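Local coordinates for protein transcarboxylase 5S subunit (Propionibacterium freudenreichii subsp. shermanii, PDB 1RQB) that transfers a carboxyl group from the biotin of the 1.3S subunit to pyruvate, forming oxaloacetate, with one cobalt ion bound per subunit, at residues R112-V118 and L426-W430; V119-V123 and H148-V153; D142-M146 and T419-A423; V178-G182 and A212-Y217. The contacts are given in a common frame with arbitrary orientation. Residues are numbered along the deposited sequence.

Interaction 1 of 4, residues R112-V118 and L426-W430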
loop_
_atom_site.group_PDB
_atom_site.type_symbol
_atom_site.label_atom_id
_atom_site.label_comp_id
_atom_site.label_asym_id
_atom_site.label_seq_id
_atom_site.Cartn_x
_atom_site.Cartn_y
_atom_site.Cartn_z
ATOM N N ARG A 112 -1.623 -31.953 13.451
ATOM C CA ARG A 112 -0.723 -32.491 14.482
ATOM C C ARG A 112 0.562 -33.015 13.841
ATOM O O ARG A 112 0.705 -33.050 12.620
ATOM C CB ARG A 112 -1.370 -33.672 15.213
ATOM C CG ARG A 112 -1.680 -34.859 14.282
ATOM C CD ARG A 112 -2.245 -36.055 15.030
ATOM N NE ARG A 112 -2.684 -37.126 14.134
ATOM C CZ ARG A 112 -1.916 -38.105 13.664
ATOM N NH1 ARG A 112 -0.634 -38.174 13.995
ATOM N NH2 ARG A 112 -2.446 -39.032 12.870
ATOM N N HIS A 113 1.501 -33.418 14.685
ATOM C CA HIS A 113 2.737 -34.018 14.167
ATOM C C HIS A 113 2.387 -35.430 13.693
ATOM O O HIS A 113 1.592 -36.118 14.332
ATOM C CB HIS A 113 3.803 -34.108 15.264
ATOM C CG HIS A 113 4.406 -32.790 15.628
ATOM N ND1 HIS A 113 5.761 -32.619 15.811
ATOM C CD2 HIS A 113 3.845 -31.573 15.826
ATOM C CE1 HIS A 113 6.010 -31.353 16.099
ATOM N NE2 HIS A 113 4.864 -30.698 16.114
ATOM N N TYR A 114 2.953 -35.842 12.566
ATOM C CA TYR A 114 2.697 -37.196 12.052
ATOM C C TYR A 114 3.981 -38.023 12.130
ATOM O O TYR A 114 5.086 -37.486 12.208
ATOM C CB TYR A 114 2.242 -37.154 10.589
ATOM C CG TYR A 114 0.903 -36.501 10.409
ATOM C CD1 TYR A 114 0.794 -35.118 10.271
ATOM C CD2 TYR A 114 -0.264 -37.256 10.462
ATOM C CE1 TYR A 114 -0.448 -34.505 10.195
ATOM C CE2 TYR A 114 -1.510 -36.655 10.396
ATOM C CZ TYR A 114 -1.596 -35.280 10.265
ATOM O OH TYR A 114 -2.823 -34.676 10.236
ATOM N N ASN A 115 3.804 -39.341 12.117
ATOM C CA ASN A 115 4.950 -40.261 12.102
ATOM C C ASN A 115 5.715 -40.005 10.802
ATOM O O ASN A 115 5.132 -39.612 9.792
ATOM C CB ASN A 115 4.453 -41.717 12.182
ATOM C CG ASN A 115 5.534 -42.729 11.845
ATOM O OD1 ASN A 115 5.777 -43.016 10.675
ATOM N ND2 ASN A 115 6.196 -43.274 12.869
ATOM N N ASP A 116 7.022 -40.226 10.840
ATOM C CA ASP A 116 7.912 -39.984 9.696
ATOM C C ASP A 116 7.408 -40.618 8.397
ATOM O O ASP A 116 7.608 -40.049 7.324
ATOM C CB ASP A 116 9.330 -40.493 9.999
ATOM C CG ASP A 116 10.105 -39.565 10.947
ATOM O OD1 ASP A 116 9.702 -38.386 11.110
ATOM O OD2 ASP A 116 11.132 -40.009 11.520
ATOM N N GLU A 117 6.759 -41.779 8.465
ATOM C CA GLU A 117 6.309 -42.455 7.238
ATOM C C GLU A 117 5.211 -41.658 6.532
ATOM O O GLU A 117 5.113 -41.689 5.305
ATOM C CB GLU A 117 5.778 -43.860 7.533
ATOM C CG GLU A 117 4.447 -43.871 8.259
ATOM C CD GLU A 117 4.000 -45.263 8.672
ATOM O OE1 GLU A 117 4.403 -46.259 8.027
ATOM O OE2 GLU A 117 3.223 -45.350 9.640
ATOM N N VAL A 118 4.353 -40.982 7.288
ATOM C CA VAL A 118 3.287 -40.187 6.657
ATOM C C VAL A 118 3.916 -38.989 5.941
ATOM O O VAL A 118 3.510 -38.618 4.841
ATOM C CB VAL A 118 2.273 -39.673 7.693
ATOM C CG1 VAL A 118 1.142 -38.897 6.983
ATOM C CG2 VAL A 118 1.695 -40.843 8.474
ATOM N N LEU A 426 6.144 -41.121 18.012
ATOM C CA LEU A 426 4.972 -41.561 17.241
ATOM C C LEU A 426 5.221 -42.895 16.531
ATOM O O LEU A 426 6.210 -43.071 15.823
ATOM C CB LEU A 426 4.585 -40.498 16.212
ATOM C CG LEU A 426 4.272 -39.116 16.788
ATOM C CD1 LEU A 426 4.060 -38.132 15.656
ATOM C CD2 LEU A 426 3.035 -39.190 17.661
ATOM N N PRO A 427 4.292 -43.843 16.696
ATOM C CA PRO A 427 4.404 -45.162 16.073
ATOM C C PRO A 427 3.911 -45.126 14.626
ATOM O O PRO A 427 3.246 -44.179 14.211
ATOM C CB PRO A 427 3.498 -46.016 16.946
ATOM C CG PRO A 427 2.362 -45.086 17.207
ATOM C CD PRO A 427 3.070 -43.761 17.519
ATOM N N PRO A 428 4.244 -46.161 13.842
ATOM C CA PRO A 428 3.802 -46.215 12.442
ATOM C C PRO A 428 2.278 -46.072 12.452
ATOM O O PRO A 428 1.618 -46.569 13.362
ATOM C CB PRO A 428 4.265 -47.596 11.995
ATOM C CG PRO A 428 5.556 -47.766 12.776
ATOM C CD PRO A 428 5.176 -47.263 14.152
ATOM N N GLU A 429 1.709 -45.397 11.455
ATOM C CA GLU A 429 0.254 -45.188 11.449
ATOM C C GLU A 429 -0.335 -45.315 10.042
ATOM O O GLU A 429 -1.555 -45.274 9.880
ATOM C CB GLU A 429 -0.061 -43.790 12.015
ATOM C CG GLU A 429 0.600 -42.615 11.253
ATOM C CD GLU A 429 0.183 -41.229 11.774
ATOM O OE1 GLU A 429 0.998 -40.529 12.421
ATOM O OE2 GLU A 429 -0.976 -40.833 11.533
ATOM N N TRP A 430 0.497 -45.487 9.023
ATOM C CA TRP A 430 -0.023 -45.546 7.649
ATOM C C TRP A 430 -1.050 -46.667 7.464
ATOM O O TRP A 430 -2.117 -46.439 6.896
ATOM C CB TRP A 430 1.107 -45.702 6.627
ATOM C CG TRP A 430 0.602 -45.674 5.205
ATOM C CD1 TRP A 430 0.469 -46.736 4.357
ATOM C CD2 TRP A 430 0.126 -44.524 4.483
ATOM N NE1 TRP A 430 -0.056 -46.320 3.154
ATOM C CE2 TRP A 430 -0.276 -44.967 3.206
ATOM C CE3 TRP A 430 0.003 -43.162 4.795
ATOM C CZ2 TRP A 430 -0.795 -44.096 2.233
ATOM C CZ3 TRP A 430 -0.516 -42.292 3.827
ATOM C CH2 TRP A 430 -0.906 -42.766 2.565
#

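Interaction 2 of 4, residues V119-V123 and H148-V153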
loop_
_atom_site.group_PDB
_atom_site.type_symbol
_atom_site.label_atom_id
_atom_site.label_comp_id
_atom_site.label_asym_id
_atom_site.label_seq_id
_atom_site.Cartn_x
_atom_site.Cartn_y
_atom_site.Cartn_z
ATOM N N VAL A 119 4.918 -38.384 6.572
ATOM C CA VAL A 119 5.616 -37.241 5.967
ATOM C C VAL A 119 6.283 -37.703 4.670
ATOM O O VAL A 119 6.215 -37.028 3.644
ATOM C CB VAL A 119 6.681 -36.673 6.941
ATOM C CG1 VAL A 119 7.494 -35.578 6.267
ATOM C CG2 VAL A 119 6.004 -36.132 8.199
ATOM N N ASP A 120 6.912 -38.879 4.706
ATOM C CA ASP A 120 7.592 -39.407 3.515
ATOM C C ASP A 120 6.599 -39.576 2.363
ATOM O O ASP A 120 6.868 -39.165 1.235
ATOM C CB ASP A 120 8.248 -40.767 3.796
ATOM C CG ASP A 120 9.639 -40.639 4.392
ATOM O OD1 ASP A 120 10.452 -39.862 3.832
ATOM O OD2 ASP A 120 9.928 -41.321 5.408
ATOM N N ARG A 121 5.458 -40.189 2.652
ATOM C CA ARG A 121 4.451 -40.441 1.610
ATOM C C ARG A 121 3.844 -39.147 1.067
ATOM O O ARG A 121 3.579 -39.051 -0.130
ATOM C CB ARG A 121 3.347 -41.345 2.136
ATOM C CG ARG A 121 3.832 -42.778 2.371
ATOM C CD ARG A 121 2.711 -43.641 2.880
ATOM N NE ARG A 121 3.090 -45.046 3.009
ATOM C CZ ARG A 121 3.042 -45.931 2.012
ATOM N NH1 ARG A 121 2.633 -45.561 0.804
ATOM N NH2 ARG A 121 3.383 -47.194 2.230
ATOM N N PHE A 122 3.611 -38.160 1.927
ATOM C CA PHE A 122 3.010 -36.902 1.460
ATOM C C PHE A 122 3.966 -36.194 0.498
ATOM O O PHE A 122 3.576 -35.754 -0.583
ATOM C CB PHE A 122 2.713 -35.963 2.629
ATOM C CG PHE A 122 2.037 -34.673 2.205
ATOM C CD1 PHE A 122 0.652 -34.572 2.191
ATOM C CD2 PHE A 122 2.794 -33.585 1.763
ATOM C CE1 PHE A 122 0.010 -33.402 1.732
ATOM C CE2 PHE A 122 2.164 -32.401 1.296
ATOM C CZ PHE A 122 0.770 -32.316 1.284
ATOM N N VAL A 123 5.220 -36.071 0.904
ATOM C CA VAL A 123 6.211 -35.388 0.061
ATOM C C VAL A 123 6.385 -36.144 -1.257
ATOM O O VAL A 123 6.436 -35.540 -2.327
ATOM C CB VAL A 123 7.548 -35.258 0.808
ATOM C CG1 VAL A 123 8.628 -34.759 -0.123
ATOM C CG2 VAL A 123 7.373 -34.317 1.982
ATOM N N HIS A 148 12.923 -33.982 8.833
ATOM C CA HIS A 148 12.502 -35.154 8.051
ATOM C C HIS A 148 11.830 -34.774 6.729
ATOM O O HIS A 148 12.048 -35.431 5.713
ATOM C CB HIS A 148 11.569 -36.056 8.844
ATOM C CG HIS A 148 11.428 -37.420 8.239
ATOM N ND1 HIS A 148 12.471 -38.321 8.194
ATOM C CD2 HIS A 148 10.395 -38.007 7.590
ATOM C CE1 HIS A 148 12.084 -39.405 7.543
ATOM N NE2 HIS A 148 10.829 -39.239 7.166
ATOM N N ALA A 149 10.995 -33.740 6.738
ATOM C CA ALA A 149 10.299 -33.327 5.510
ATOM C C ALA A 149 11.332 -32.918 4.459
ATOM O O ALA A 149 11.223 -33.259 3.281
ATOM C CB ALA A 149 9.360 -32.142 5.807
HETATM N N MSE A 150 12.362 -32.214 4.896
HETATM C CA MSE A 150 13.374 -31.749 3.939
HETATM C C MSE A 150 14.208 -32.902 3.381
HETATM O O MSE A 150 14.640 -32.846 2.232
HETATM C CB MSE A 150 14.244 -30.700 4.581
HETATM C CG MSE A 150 13.409 -29.499 4.852
HETATM SE SE MSE A 150 14.495 -28.013 4.709
HETATM C CE MSE A 150 14.894 -28.037 6.520
ATOM N N ALA A 151 14.448 -33.927 4.188
ATOM C CA ALA A 151 15.201 -35.083 3.680
ATOM C C ALA A 151 14.346 -35.782 2.621
ATOM O O ALA A 151 14.851 -36.278 1.615
ATOM C CB ALA A 151 15.518 -36.053 4.815
ATOM N N ALA A 152 13.040 -35.816 2.868
ATOM C CA ALA A 152 12.106 -36.446 1.923
ATOM C C ALA A 152 12.078 -35.638 0.623
ATOM O O ALA A 152 11.954 -36.193 -0.467
ATOM C CB ALA A 152 10.716 -36.525 2.538
ATOM N N VAL A 153 12.202 -34.319 0.727
ATOM C CA VAL A 153 12.197 -33.489 -0.485
ATOM C C VAL A 153 13.461 -33.768 -1.303
ATOM O O VAL A 153 13.409 -33.869 -2.528
ATOM C CB VAL A 153 12.097 -31.984 -0.124
ATOM C CG1 VAL A 153 12.327 -31.123 -1.359
ATOM C CG2 VAL A 153 10.719 -31.700 0.461
HETATM O O HOH W 1 12.895 -38.237 4.661
#

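Interaction 3 of 4, residues D142-M146 and T419-A423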
loop_
_atom_site.group_PDB
_atom_site.type_symbol
_atom_site.label_atom_id
_atom_site.label_comp_id
_atom_site.label_asym_id
_atom_site.label_seq_id
_atom_site.Cartn_x
_atom_site.Cartn_y
_atom_site.Cartn_z
ATOM N N ASP A 142 11.735 -24.563 15.193
ATOM C CA ASP A 142 12.515 -25.715 15.671
ATOM C C ASP A 142 12.938 -26.515 14.436
ATOM O O ASP A 142 12.116 -27.166 13.793
ATOM C CB ASP A 142 11.648 -26.581 16.596
ATOM C CG ASP A 142 12.415 -27.746 17.213
ATOM O OD1 ASP A 142 13.532 -28.067 16.740
ATOM O OD2 ASP A 142 11.882 -28.348 18.173
ATOM N N PRO A 143 14.230 -26.474 14.081
ATOM C CA PRO A 143 14.731 -27.194 12.907
ATOM C C PRO A 143 14.459 -28.699 12.904
ATOM O O PRO A 143 14.328 -29.311 11.845
ATOM C CB PRO A 143 16.234 -26.890 12.921
ATOM C CG PRO A 143 16.335 -25.623 13.707
ATOM C CD PRO A 143 15.338 -25.833 14.806
ATOM N N ARG A 144 14.374 -29.292 14.089
ATOM C CA ARG A 144 14.137 -30.741 14.191
ATOM C C ARG A 144 12.781 -31.111 13.588
ATOM O O ARG A 144 12.621 -32.204 13.047
ATOM C CB ARG A 144 14.196 -31.176 15.651
ATOM C CG ARG A 144 15.516 -30.825 16.305
ATOM C CD ARG A 144 15.515 -31.236 17.761
ATOM N NE ARG A 144 14.409 -30.615 18.480
ATOM C CZ ARG A 144 14.103 -30.879 19.746
ATOM N NH1 ARG A 144 14.823 -31.757 20.437
ATOM N NH2 ARG A 144 13.071 -30.274 20.319
ATOM N N ASN A 145 11.804 -30.210 13.681
ATOM C CA ASN A 145 10.469 -30.472 13.123
ATOM C C ASN A 145 10.477 -30.323 11.600
ATOM O O ASN A 145 9.524 -30.717 10.929
ATOM C CB ASN A 145 9.427 -29.509 13.698
ATOM C CG ASN A 145 9.122 -29.782 15.150
ATOM O OD1 ASN A 145 9.305 -30.900 15.628
ATOM N ND2 ASN A 145 8.636 -28.772 15.855
HETATM N N MSE A 146 11.552 -29.775 11.050
HETATM C CA MSE A 146 11.622 -29.574 9.596
HETATM C C MSE A 146 12.519 -30.617 8.925
HETATM O O MSE A 146 12.370 -30.900 7.737
HETATM C CB MSE A 146 12.198 -28.179 9.286
HETATM C CG MSE A 146 11.392 -27.007 9.845
HETATM SE SE MSE A 146 12.153 -25.291 9.293
HETATM C CE MSE A 146 12.737 -24.598 11.019
ATOM N N THR A 419 11.758 -33.119 25.700
ATOM C CA THR A 419 12.647 -32.115 25.098
ATOM C C THR A 419 13.171 -32.610 23.749
ATOM O O THR A 419 13.818 -31.867 23.013
ATOM C CB THR A 419 13.822 -31.802 26.037
ATOM O OG1 THR A 419 14.495 -33.019 26.378
ATOM C CG2 THR A 419 13.310 -31.142 27.319
ATOM N N GLN A 420 12.876 -33.860 23.416
ATOM C CA GLN A 420 13.331 -34.419 22.135
ATOM C C GLN A 420 12.237 -34.202 21.086
ATOM O O GLN A 420 11.098 -33.872 21.415
ATOM C CB GLN A 420 13.636 -35.914 22.300
ATOM C CG GLN A 420 14.225 -36.600 21.069
ATOM C CD GLN A 420 15.476 -35.904 20.534
ATOM O OE1 GLN A 420 15.390 -34.979 19.727
ATOM N NE2 GLN A 420 16.641 -36.343 20.992
ATOM N N ARG A 421 12.598 -34.380 19.822
ATOM C CA ARG A 421 11.655 -34.208 18.708
ATOM C C ARG A 421 10.418 -35.068 18.975
ATOM O O ARG A 421 10.518 -36.280 19.158
ATOM C CB ARG A 421 12.322 -34.646 17.402
ATOM C CG ARG A 421 11.512 -34.336 16.148
ATOM C CD ARG A 421 12.158 -34.962 14.919
ATOM N NE ARG A 421 12.112 -36.419 15.015
ATOM C CZ ARG A 421 11.714 -37.215 14.030
ATOM N NH1 ARG A 421 11.345 -36.697 12.864
ATOM N NH2 ARG A 421 11.634 -38.528 14.225
ATOM N N PRO A 422 9.227 -34.446 18.991
ATOM C CA PRO A 422 7.971 -35.155 19.241
ATOM C C PRO A 422 7.695 -36.403 18.399
ATOM O O PRO A 422 7.216 -37.409 18.920
ATOM C CB PRO A 422 6.915 -34.074 19.010
ATOM C CG PRO A 422 7.613 -32.831 19.448
ATOM C CD PRO A 422 9.001 -32.990 18.880
ATOM N N ALA A 423 8.017 -36.348 17.109
ATOM C CA ALA A 423 7.733 -37.468 16.200
ATOM C C ALA A 423 8.534 -38.718 16.572
ATOM O O ALA A 423 8.226 -39.808 16.095
ATOM C CB ALA A 423 8.018 -37.066 14.756
HETATM O O HOH W 2 11.526 -34.064 11.506
HETATM O O HOH W 3 8.190 -33.810 15.475
#

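Interaction 4 of 4, residues V178-G182 and A212-Y217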
loop_
_atom_site.group_PDB
_atom_site.type_symbol
_atom_site.label_atom_id
_atom_site.label_comp_id
_atom_site.label_asym_id
_atom_site.label_seq_id
_atom_site.Cartn_x
_atom_site.Cartn_y
_atom_site.Cartn_z
ATOM N N VAL A 178 21.243 -16.017 11.953
ATOM C CA VAL A 178 22.403 -16.544 11.218
ATOM C C VAL A 178 22.661 -17.987 11.659
ATOM O O VAL A 178 23.019 -18.843 10.850
ATOM C CB VAL A 178 23.668 -15.678 11.484
ATOM C CG1 VAL A 178 24.908 -16.349 10.914
ATOM C CG2 VAL A 178 23.497 -14.309 10.847
ATOM N N LYS A 179 22.474 -18.250 12.951
ATOM C CA LYS A 179 22.665 -19.599 13.503
ATOM C C LYS A 179 21.629 -20.550 12.902
ATOM O O LYS A 179 21.955 -21.665 12.498
ATOM C CB LYS A 179 22.513 -19.577 15.032
ATOM C CG LYS A 179 22.465 -20.969 15.681
ATOM C CD LYS A 179 22.197 -20.869 17.181
ATOM C CE LYS A 179 21.951 -22.234 17.803
ATOM N NZ LYS A 179 23.055 -23.199 17.559
ATOM N N LEU A 180 20.374 -20.106 12.859
ATOM C CA LEU A 180 19.284 -20.929 12.314
ATOM C C LEU A 180 19.546 -21.234 10.838
ATOM O O LEU A 180 19.353 -22.361 10.385
ATOM C CB LEU A 180 17.935 -20.210 12.456
ATOM C CG LEU A 180 16.926 -20.809 13.433
ATOM C CD1 LEU A 180 15.616 -20.033 13.325
ATOM C CD2 LEU A 180 16.696 -22.288 13.102
ATOM N N ALA A 181 19.971 -20.225 10.085
ATOM C CA ALA A 181 20.269 -20.439 8.660
ATOM C C ALA A 181 21.304 -21.558 8.520
ATOM O O ALA A 181 21.202 -22.407 7.636
ATOM C CB ALA A 181 20.803 -19.153 8.036
ATOM N N GLY A 182 22.306 -21.549 9.396
ATOM C CA GLY A 182 23.351 -22.566 9.343
ATOM C C GLY A 182 22.813 -23.962 9.605
ATOM O O GLY A 182 23.220 -24.927 8.958
ATOM N N ALA A 212 24.273 -10.513 6.900
ATOM C CA ALA A 212 24.998 -11.385 7.837
ATOM C C ALA A 212 24.977 -12.840 7.366
ATOM O O ALA A 212 25.961 -13.561 7.523
ATOM C CB ALA A 212 24.414 -11.266 9.249
ATOM N N ILE A 213 23.861 -13.283 6.801
ATOM C CA ILE A 213 23.771 -14.669 6.319
ATOM C C ILE A 213 24.710 -14.857 5.126
ATOM O O ILE A 213 25.467 -15.826 5.067
ATOM C CB ILE A 213 22.314 -15.030 5.917
ATOM C CG1 ILE A 213 21.436 -15.067 7.177
ATOM C CG2 ILE A 213 22.276 -16.410 5.238
ATOM C CD1 ILE A 213 19.933 -15.351 6.919
ATOM N N LYS A 214 24.668 -13.908 4.192
ATOM C CA LYS A 214 25.518 -13.950 2.993
ATOM C C LYS A 214 26.997 -13.898 3.381
ATOM O O LYS A 214 27.812 -14.622 2.812
ATOM C CB LYS A 214 25.211 -12.763 2.066
ATOM C CG LYS A 214 23.854 -12.803 1.316
ATOM C CD LYS A 214 23.885 -13.816 0.199
ATOM C CE LYS A 214 22.575 -13.836 -0.576
ATOM N NZ LYS A 214 22.727 -14.510 -1.892
ATOM N N ASP A 215 27.349 -13.026 4.331
ATOM C CA ASP A 215 28.750 -12.875 4.756
ATOM C C ASP A 215 29.241 -14.137 5.469
ATOM O O ASP A 215 30.408 -14.509 5.354
ATOM C CB ASP A 215 28.931 -11.704 5.732
ATOM C CG ASP A 215 28.856 -10.334 5.061
ATOM O OD1 ASP A 215 29.145 -10.233 3.850
ATOM O OD2 ASP A 215 28.527 -9.348 5.761
ATOM N N THR A 216 28.351 -14.790 6.206
ATOM C CA THR A 216 28.724 -15.975 6.992
ATOM C C THR A 216 28.752 -17.253 6.153
ATOM O O THR A 216 29.654 -18.074 6.310
ATOM C CB THR A 216 27.746 -16.189 8.158
ATOM O OG1 THR A 216 27.774 -15.041 9.009
ATOM C CG2 THR A 216 28.126 -17.421 8.964
ATOM N N TYR A 217 27.795 -17.430 5.248
ATOM C CA TYR A 217 27.753 -18.696 4.503
ATOM C C TYR A 217 28.138 -18.539 3.031
ATOM O O TYR A 217 28.236 -19.536 2.317
ATOM C CB TYR A 217 26.369 -19.318 4.658
ATOM C CG TYR A 217 26.067 -19.601 6.102
ATOM C CD1 TYR A 217 25.172 -18.814 6.819
ATOM C CD2 TYR A 217 26.727 -20.641 6.780
ATOM C CE1 TYR A 217 24.939 -19.049 8.173
ATOM C CE2 TYR A 217 26.501 -20.881 8.138
ATOM C CZ TYR A 217 25.609 -20.082 8.823
ATOM O OH TYR A 217 25.393 -20.293 10.160
#

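Interaction 1 of 4, residues R112-V118 and L426-W430
Charged contacts centre on Glu-429. Arg-112 meets it in a two-pronged salt bridge, with NH2 2.7 Å from Glu-429 OE2 and NH1 3.3 Å from Glu-429 OE1. Both hydrogen bonds are nearly straight. Glu-429 OE1 also accepts from the backbone Asn-115 N at 3.1 Å. Gln-433 is a further partner of OE2.

The other hydrogen bonds sit at two helix starts. Asn-115 is the N-cap of helix 116-128, and its OD1 accepts from Glu-117 N. Its ND2 donates across the contact to Leu-426 O at 3.0 Å. In return, Glu-117 OE2 accepts from Trp-430 N at 2.8 Å and from Glu-429 N at a very short 2.4 Å. A carboxylate of the TIM barrel thus binds backbone NH groups at the start of helix 430-437, in the carboxylase domain.

Van der Waals contacts fill in between. Leu-426 CD1 lies 4.1 Å from His-113 CB, and Val-118 CG2 rests 3.5 Å from Glu-429 CG. Outside the two segments, the Trp-430 ring makes a cation-pi contact with Arg-121 of helix 116-128.

Interaction 2 of 4, residues V119-V123 and H148-V153
Two neighbouring outer helices of the TIM barrel pack here, linked in sequence through strand 133-136. Helix segments 119-123 and 148-153 run in broadly the same direction. Their axes come within 9.0 Å and cross at -42°. Ala-152 is small, and its CA lies 5.6 Å from Asp-120 CA.

The apolar part is made by valines and alanines. Val-119 CG1 lies 3.9 Å from Ala-149 CB. Val-123 CG1 is 3.8 Å from both Ala-152 CB and Val-153 CG2. Inward, Val-123 also touches Leu-103, and Val-153 touches Phe-134, so the interface continues onto the barrel strands.

The polar part lies at one edge. His-148 NE2 donates to Asp-120 OD2 at 2.9 Å. A water donates to Asp-120 OD1 at 3.0 Å and to His-148 O at 3.1 Å, forming a second bridge between the helices. Such side-by-side packing of successive helices around a parallel strand barrel is typical of the repeated beta/alpha units of the TIM-barrel fold.

Interaction 3 of 4, residues D142-M146 and T419-A423
The start of barrel helix 144-155 meets a loop of the carboxylase domain here. The contact therefore joins the TIM barrel to the C-terminal part of the chain. Arg-144 has the largest share of the buried surface, followed by Arg-421 and Asn-145.

Arg-144 reaches out to the loop backbone. Its NH1 donates to Thr-419 O at 2.8 Å, and its NH2 makes a weak bond to the same Thr-419 O at 3.2 Å. Asp-142 also binds the guanidinium, with Arg-144 NH2 3.1 Å from Asp-142 OD2 in a salt bridge. Asp-142 OD1 also accepts from Arg-144 N at 3.0 Å, which caps the turn into the helix. One carboxylate thus serves both the helix start and the arginine side chain.

Arg-421 packs beside this arginine, with Arg-421 CD 3.4 Å from Arg-144 O. Its guanidinium is engaged elsewhere, in salt bridges with Asp-424 and Asp-116. A water links it back to the helix, lying 2.7 Å from Arg-144 O and accepting from Arg-421 NH1 at 3.0 Å.

Asn-145 has its main polar partner in Asp-138, through ND2. Its OD1 lies 3.9 Å from Pro-422 CD. A second water donates to Asn-145 OD1 at 3.1 Å and accepts from Ala-423 N at 3.0 Å.

Interaction 4 of 4, residues V178-G182 and A212-Y217
Both segments are helical. Segment 178-182 lies within helix 174-186, and 212-217 is the last part of helix 203-217. Their N-to-C directions differ by 51°, with a signed crossing angle of -51°. The axes approach to 9.9 Å. The backbones are closest at Val-178 and Ile-213, whose CA atoms are 5.4 Å apart. At Gly-182 and Tyr-217 the CA separation is 7.6 Å.

Val-178 is a knob in a hole formed by Ala-212, Ile-213, Thr-216 and Tyr-217. Its CG2 touches Ala-212 CB at 3.6 Å, and its CG1 lies 3.8 Å from Tyr-217 CE1. These are successive outer helices of the TIM barrel, connected through strand 191-193. Deeper in, Ala-181 CB meets Ile-213 CD1 at 4.1 Å. Ile-213 also touches Ile-223 of strand 223-225, so the packing reaches the barrel wall.

Tyr-217 reaches across to the backbone of the first helix. Its OH donates to Val-178 O at 2.9 Å, a carbonyl that also accepts the helical bond from Gly-182 N at 3.2 Å. Gly-182 leaves room for the hydroxyl: its CA is 3.2 Å from Tyr-217 OH, and a CB there would clash with that oxygen.

How the interactions relate
From the N terminus, the chain first passes 112-118, the loop and first turn of helix 116-128, and then 119-123 within that helix. Interaction 2 closes a short loop onto the next barrel helix, 144-155. Interaction 4 closes a similar one further on, between helices 174-186 and 203-217. Interactions 1 and 3 are closed much later, by the loop before helix 430-437, and tie the carboxylase domain to the barrel. Interactions 2, 3 and 4 nest inside the loop of interaction 1. Interaction 4 also nests inside interaction 3, whereas 2 and 3 cross. Asp-116 and Arg-421 join interactions 1 and 3 by a salt bridge. Pro-143 packs on Leu-180 between interactions 3 and 4.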